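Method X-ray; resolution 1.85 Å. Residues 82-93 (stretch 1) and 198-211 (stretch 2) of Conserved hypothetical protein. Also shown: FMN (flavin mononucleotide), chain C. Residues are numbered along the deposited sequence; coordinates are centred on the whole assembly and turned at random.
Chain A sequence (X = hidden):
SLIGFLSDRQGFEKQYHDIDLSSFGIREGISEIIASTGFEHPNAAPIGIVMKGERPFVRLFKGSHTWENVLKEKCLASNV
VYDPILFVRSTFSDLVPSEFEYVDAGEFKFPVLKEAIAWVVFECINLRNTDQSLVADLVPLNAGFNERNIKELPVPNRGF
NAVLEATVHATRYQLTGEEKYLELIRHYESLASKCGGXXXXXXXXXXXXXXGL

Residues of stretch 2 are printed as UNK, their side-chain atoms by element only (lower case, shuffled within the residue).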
# COMPACT_ATOMS: atom_id res chain seq x y z
N TYR A 82 -6.96 -2.63 -5.24
CA TYR A 82 -6.66 -1.52 -4.31
C TYR A 82 -7.89 -1.16 -3.47
O TYR A 82 -7.80 -0.33 -2.58
CB TYR A 82 -6.22 -0.25 -5.07
CG TYR A 82 -4.99 -0.43 -5.93
CD1 TYR A 82 -3.94 -1.23 -5.53
CD2 TYR A 82 -4.88 0.26 -7.13
CE1 TYR A 82 -2.80 -1.36 -6.33
CE2 TYR A 82 -3.75 0.12 -7.93
CZ TYR A 82 -2.72 -0.70 -7.52
OH TYR A 82 -1.61 -0.85 -8.32
N ASP A 83 -9.01 -1.83 -3.72
CA ASP A 83 -10.25 -1.57 -3.02
C ASP A 83 -10.37 -2.40 -1.73
O ASP A 83 -10.42 -3.63 -1.79
CB ASP A 83 -11.39 -1.90 -3.98
CG ASP A 83 -12.75 -1.68 -3.37
OD1 ASP A 83 -12.90 -0.95 -2.32
OD2 ASP A 83 -13.69 -2.24 -3.99
N PRO A 84 -10.40 -1.74 -0.56
CA PRO A 84 -10.39 -2.51 0.68
C PRO A 84 -11.72 -3.26 0.88
O PRO A 84 -11.74 -4.28 1.55
CB PRO A 84 -10.20 -1.42 1.75
CG PRO A 84 -10.86 -0.21 1.11
CD PRO A 84 -10.43 -0.29 -0.30
N ILE A 85 -12.80 -2.73 0.32
CA ILE A 85 -14.12 -3.43 0.34
C ILE A 85 -14.04 -4.83 -0.28
O ILE A 85 -14.47 -5.81 0.31
CB ILE A 85 -15.26 -2.57 -0.26
CG1 ILE A 85 -15.54 -1.34 0.63
CG2 ILE A 85 -16.54 -3.45 -0.36
CD1 ILE A 85 -16.44 -0.28 -0.03
N LEU A 86 -13.46 -4.91 -1.48
CA LEU A 86 -13.29 -6.22 -2.15
C LEU A 86 -12.39 -7.18 -1.38
O LEU A 86 -12.68 -8.39 -1.27
CB LEU A 86 -12.83 -5.99 -3.58
CG LEU A 86 -13.12 -6.92 -4.75
CD1 LEU A 86 -14.59 -7.45 -4.75
CD2 LEU A 86 -12.83 -6.14 -6.01
N PHE A 87 -11.31 -6.67 -0.79
CA PHE A 87 -10.54 -7.50 0.11
C PHE A 87 -11.32 -8.14 1.24
O PHE A 87 -11.14 -9.31 1.57
CB PHE A 87 -9.37 -6.70 0.75
CG PHE A 87 -8.06 -7.00 0.15
CD1 PHE A 87 -7.31 -8.07 0.60
CD2 PHE A 87 -7.57 -6.21 -0.88
CE1 PHE A 87 -6.10 -8.35 0.04
CE2 PHE A 87 -6.36 -6.49 -1.43
CZ PHE A 87 -5.64 -7.58 -0.97
N VAL A 88 -12.15 -7.34 1.91
CA VAL A 88 -12.84 -7.83 3.07
C VAL A 88 -13.96 -8.75 2.59
O VAL A 88 -14.15 -9.80 3.15
CB VAL A 88 -13.37 -6.68 3.94
CG1 VAL A 88 -14.27 -7.20 5.05
CG2 VAL A 88 -12.19 -5.88 4.56
N ARG A 89 -14.66 -8.36 1.54
CA ARG A 89 -15.73 -9.22 1.01
C ARG A 89 -15.18 -10.57 0.55
O ARG A 89 -15.80 -11.61 0.81
CB ARG A 89 -16.43 -8.54 -0.16
CG ARG A 89 -17.30 -7.34 0.27
CD ARG A 89 -18.17 -6.84 -0.85
NE ARG A 89 -18.92 -7.95 -1.46
CZ ARG A 89 -18.91 -8.27 -2.75
NH1 ARG A 89 -18.21 -7.57 -3.64
NH2 ARG A 89 -19.62 -9.33 -3.15
N SER A 90 -14.03 -10.57 -0.13
CA SER A 90 -13.49 -11.86 -0.56
C SER A 90 -12.97 -12.70 0.61
O SER A 90 -12.83 -13.92 0.52
CB SER A 90 -12.40 -11.68 -1.62
OG SER A 90 -11.29 -11.07 -1.03
N THR A 91 -12.66 -12.06 1.73
CA THR A 91 -12.19 -12.81 2.89
C THR A 91 -13.32 -13.49 3.63
O THR A 91 -13.18 -14.64 4.02
CB THR A 91 -11.46 -11.89 3.92
OG1 THR A 91 -10.35 -11.28 3.29
CG2 THR A 91 -11.01 -12.69 5.16
N PHE A 92 -14.41 -12.77 3.85
CA PHE A 92 -15.46 -13.22 4.75
C PHE A 92 -16.74 -13.64 4.06
O PHE A 92 -17.70 -14.06 4.73
CB PHE A 92 -15.80 -12.13 5.77
CG PHE A 92 -14.65 -11.80 6.69
CD1 PHE A 92 -14.24 -12.71 7.66
CD2 PHE A 92 -13.97 -10.61 6.56
CE1 PHE A 92 -13.14 -12.42 8.49
CE2 PHE A 92 -12.89 -10.32 7.38
CZ PHE A 92 -12.49 -11.22 8.34
N SER A 93 -16.75 -13.53 2.73
CA SER A 93 -17.96 -13.84 1.95
C SER A 93 -17.61 -14.57 0.68
O SER A 93 -16.46 -14.92 0.45
CB SER A 93 -18.72 -12.56 1.58
OG SER A 93 -19.01 -11.77 2.71
N UNK A 198 -13.83 6.90 2.79
CA UNK A 198 -15.11 6.17 2.88
C UNK A 198 -14.99 4.66 2.65
O UNK A 198 -15.63 3.87 3.35
o UNK A 198 -17.32 8.79 1.52
c UNK A 198 -16.15 6.73 1.90
o UNK A 198 -16.45 8.44 3.51
c UNK A 198 -16.68 8.08 2.34
N UNK A 199 -14.20 4.24 1.65
CA UNK A 199 -14.08 2.81 1.34
C UNK A 199 -13.48 2.02 2.51
O UNK A 199 -13.99 0.94 2.87
c UNK A 199 -13.26 2.59 0.07
N UNK A 200 -12.41 2.55 3.11
CA UNK A 200 -11.85 1.92 4.31
C UNK A 200 -12.81 1.84 5.49
O UNK A 200 -12.87 0.83 6.22
c UNK A 200 -9.40 3.11 2.56
c UNK A 200 -9.38 2.33 3.84
c UNK A 200 -10.56 2.61 4.76
o UNK A 200 -10.03 4.20 2.53
o UNK A 200 -8.78 2.63 1.57
N UNK A 201 -13.56 2.92 5.69
CA UNK A 201 -14.48 2.94 6.81
C UNK A 201 -15.61 1.93 6.60
O UNK A 201 -15.98 1.24 7.55
c UNK A 201 -14.33 6.77 7.70
n UNK A 201 -13.72 9.19 7.74
c UNK A 201 -13.20 7.78 7.86
c UNK A 201 -13.81 5.31 7.59
c UNK A 201 -14.96 4.37 7.11
N UNK A 202 -16.07 1.79 5.36
CA UNK A 202 -17.03 0.74 4.97
C UNK A 202 -16.45 -0.68 5.14
O UNK A 202 -17.14 -1.59 5.62
c UNK A 202 -18.51 2.03 3.27
c UNK A 202 -19.27 1.81 1.93
n UNK A 202 -19.73 4.28 2.03
c UNK A 202 -17.51 0.91 3.52
c UNK A 202 -19.37 3.14 1.13
N UNK A 203 -15.18 -0.85 4.76
CA UNK A 203 -14.49 -2.14 4.92
C UNK A 203 -14.40 -2.59 6.37
O UNK A 203 -14.69 -3.74 6.68
c UNK A 203 -13.08 -2.09 4.28
N UNK A 204 -14.05 -1.67 7.26
CA UNK A 204 -14.01 -1.99 8.68
C UNK A 204 -15.37 -2.41 9.20
O UNK A 204 -15.46 -3.36 9.97
s UNK A 204 -10.99 -2.07 9.89
c UNK A 204 -11.52 -2.49 11.45
c UNK A 204 -13.50 -0.79 9.50
c UNK A 204 -12.00 -0.61 9.47
N UNK A 205 -16.42 -1.73 8.78
CA UNK A 205 -17.79 -2.11 9.17
C UNK A 205 -18.09 -3.55 8.74
O UNK A 205 -18.70 -4.32 9.50
c UNK A 205 -19.87 -0.60 9.54
n UNK A 205 -22.44 1.73 10.42
c UNK A 205 -18.80 -1.14 8.55
c UNK A 205 -21.04 1.67 9.85
c UNK A 205 -20.73 0.50 8.88
N UNK A 206 -17.65 -3.93 7.55
CA UNK A 206 -17.83 -5.30 7.09
C UNK A 206 -17.10 -6.33 7.93
O UNK A 206 -17.60 -7.46 8.12
c UNK A 206 -18.37 -4.71 4.59
c UNK A 206 -17.49 -5.45 5.61
c UNK A 206 -17.88 -5.08 3.20
c UNK A 206 -19.87 -5.05 4.71
N UNK A 207 -15.90 -5.99 8.42
CA UNK A 207 -15.15 -6.88 9.32
C UNK A 207 -15.92 -7.14 10.63
O UNK A 207 -16.01 -8.30 11.08
c UNK A 207 -13.05 -7.22 10.70
c UNK A 207 -13.69 -6.37 9.63
c UNK A 207 -12.83 -6.49 8.37
c UNK A 207 -11.50 -5.69 8.36
N UNK A 208 -16.44 -6.06 11.20
CA UNK A 208 -17.26 -6.09 12.42
C UNK A 208 -18.51 -6.96 12.25
O UNK A 208 -18.73 -7.89 13.04
c UNK A 208 -16.50 -4.02 13.65
c UNK A 208 -15.73 -2.98 15.70
o UNK A 208 -13.47 -2.21 15.90
c UNK A 208 -17.59 -4.67 12.85
c UNK A 208 -14.48 -2.80 15.15
c UNK A 208 -14.23 -3.21 13.86
c UNK A 208 -16.74 -3.59 14.95
c UNK A 208 -15.24 -3.81 13.12
N UNK A 209 -19.30 -6.66 11.21
CA UNK A 209 -20.46 -7.49 10.82
C UNK A 209 -20.09 -8.97 10.65
O UNK A 209 -20.84 -9.84 11.09
c UNK A 209 -21.74 -5.60 9.63
o UNK A 209 -22.43 -3.84 8.18
c UNK A 209 -22.21 -5.07 8.28
c UNK A 209 -21.12 -6.98 9.54
o UNK A 209 -22.34 -5.85 7.30
N UNK A 210 -18.96 -9.26 10.01
CA UNK A 210 -18.52 -10.64 9.82
C UNK A 210 -18.22 -11.33 11.15
O UNK A 210 -18.38 -12.55 11.27
c UNK A 210 -17.29 -10.71 8.92
N UNK A 211 -17.77 -10.56 12.14
CA UNK A 211 -17.44 -11.15 13.44
C UNK A 211 -18.62 -11.13 14.42
O UNK A 211 -18.44 -11.43 15.61
c UNK A 211 -14.47 -12.11 13.29
c UNK A 211 -14.85 -10.65 13.38
c UNK A 211 -13.78 -9.87 14.15
c UNK A 211 -16.22 -10.46 14.06
N1 FMN C . -4.54 -17.80 3.15
C2 FMN C . -3.63 -18.67 2.59
O2 FMN C . -3.90 -19.87 2.59
N3 FMN C . -2.44 -18.21 2.08
C4 FMN C . -2.14 -16.86 2.10
O4 FMN C . -1.20 -16.41 1.47
C4A FMN C . -3.06 -15.97 2.66
N5 FMN C . -2.79 -14.61 2.70
C5A FMN C . -3.70 -13.71 3.24
C6 FMN C . -3.42 -12.34 3.26
C7 FMN C . -4.33 -11.44 3.79
C7M FMN C . -3.95 -9.99 3.85
C8 FMN C . -5.54 -11.93 4.33
C8M FMN C . -6.62 -11.01 4.76
C9 FMN C . -5.83 -13.30 4.32
C9A FMN C . -4.91 -14.20 3.76
N10 FMN C . -5.17 -15.57 3.73
C10 FMN C . -4.26 -16.45 3.19
C1' FMN C . -6.38 -16.11 4.42
C2' FMN C . -7.47 -16.35 3.38
O2' FMN C . -7.66 -15.18 2.63
C3' FMN C . -8.76 -16.64 4.11
O3' FMN C . -8.60 -17.83 4.86
C4' FMN C . -9.94 -16.73 3.14
O4' FMN C . -11.09 -16.72 3.94
C5' FMN C . -9.89 -18.01 2.29
O5' FMN C . -11.14 -18.24 1.67
P FMN C . -11.45 -19.42 0.59
O1P FMN C . -11.97 -20.60 1.43
O2P FMN C . -10.12 -19.84 -0.07
O3P FMN C . -12.55 -18.91 -0.34

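Position 198 carries two carbons, the second bearing two oxygens, and its end leads away from stretch 1: Asp198. Position 199 has a single carbon pointing toward stretch 1, its CB 3.8 Å from Pro84 CG, so it is Ala199. At 200, three carbons end in two oxygens; CB points away, yet the chain bends back until one oxygen reaches the Pro84 ring. This is Glu200, whose OE2 lies 3.6 Å from Pro84 CG, with chi2 p at 77°.

Position 201 is a row of four carbons ending in nitrogen, directed away: Lys201. Position 202 repeats that pattern, but its CB lies 3.9 Å from Ile85 CD1, while the nitrogen end leads away: Lys202, whose CD also lies 4.0 Å from Ile85 CD1. Position 203 shows one carbon, with CB 3.7 Å from Pro84 O and 3.9 Å from Val88 CG2. It is Ala203, and here the backbones come very close, Ile85 CA to Ala203 CA measuring 4.8 Å.

Two carbons, a sulfur and a last carbon, unbranched and pointing away, make 204 Met204. Position 205, four carbons and a terminal nitrogen, leads away as well: Lys205. Position 206 has four carbons forked at the second; its CB packs 3.7 Å from Val88 CG1, and one tip reaches both Ile85 and Arg89. This is Leu206, with CD1 3.7 Å from Arg89 CG. At 207, four carbons fork at the first, one arm two carbons long, and touch Val88 and Phe92: Ile207, whose CG1 lies 3.7 Å from Val88 CG1 and 4.0 Å from Phe92 CE2.

Position 208 bears one carbon and a six-carbon ring with an oxygen, out of reach: Tyr208. Position 209, three carbons ending in two oxygens, is also out of reach: Glu209. The single carbon at 210 sits over one face of the Phe92 ring, CB 3.6 Å from Phe92 CG, in a CH-pi contact: Ala210. Position 211 has four carbons forked at the second and stays beyond contact distance: Leu211.

The contact works through shape, with no hydrogen bond across it. Two helices run nearly parallel, 15° apart, and their axes approach to 8.5 Å. Alanines at 199, 203 and 210 present small surfaces to Pro84, Ile85, Val88 and Phe92, and Ile85 fits as a knob among Ala199, Lys202, Ala203 and Leu206. Asp83 caps the first helix, its OD1 accepting from Ile85 N at 3.2 Å, at the same end where Pro84 and Ile85 pack.

Stretch 2, residues 198-211: DAEKKAMKLIYEAL
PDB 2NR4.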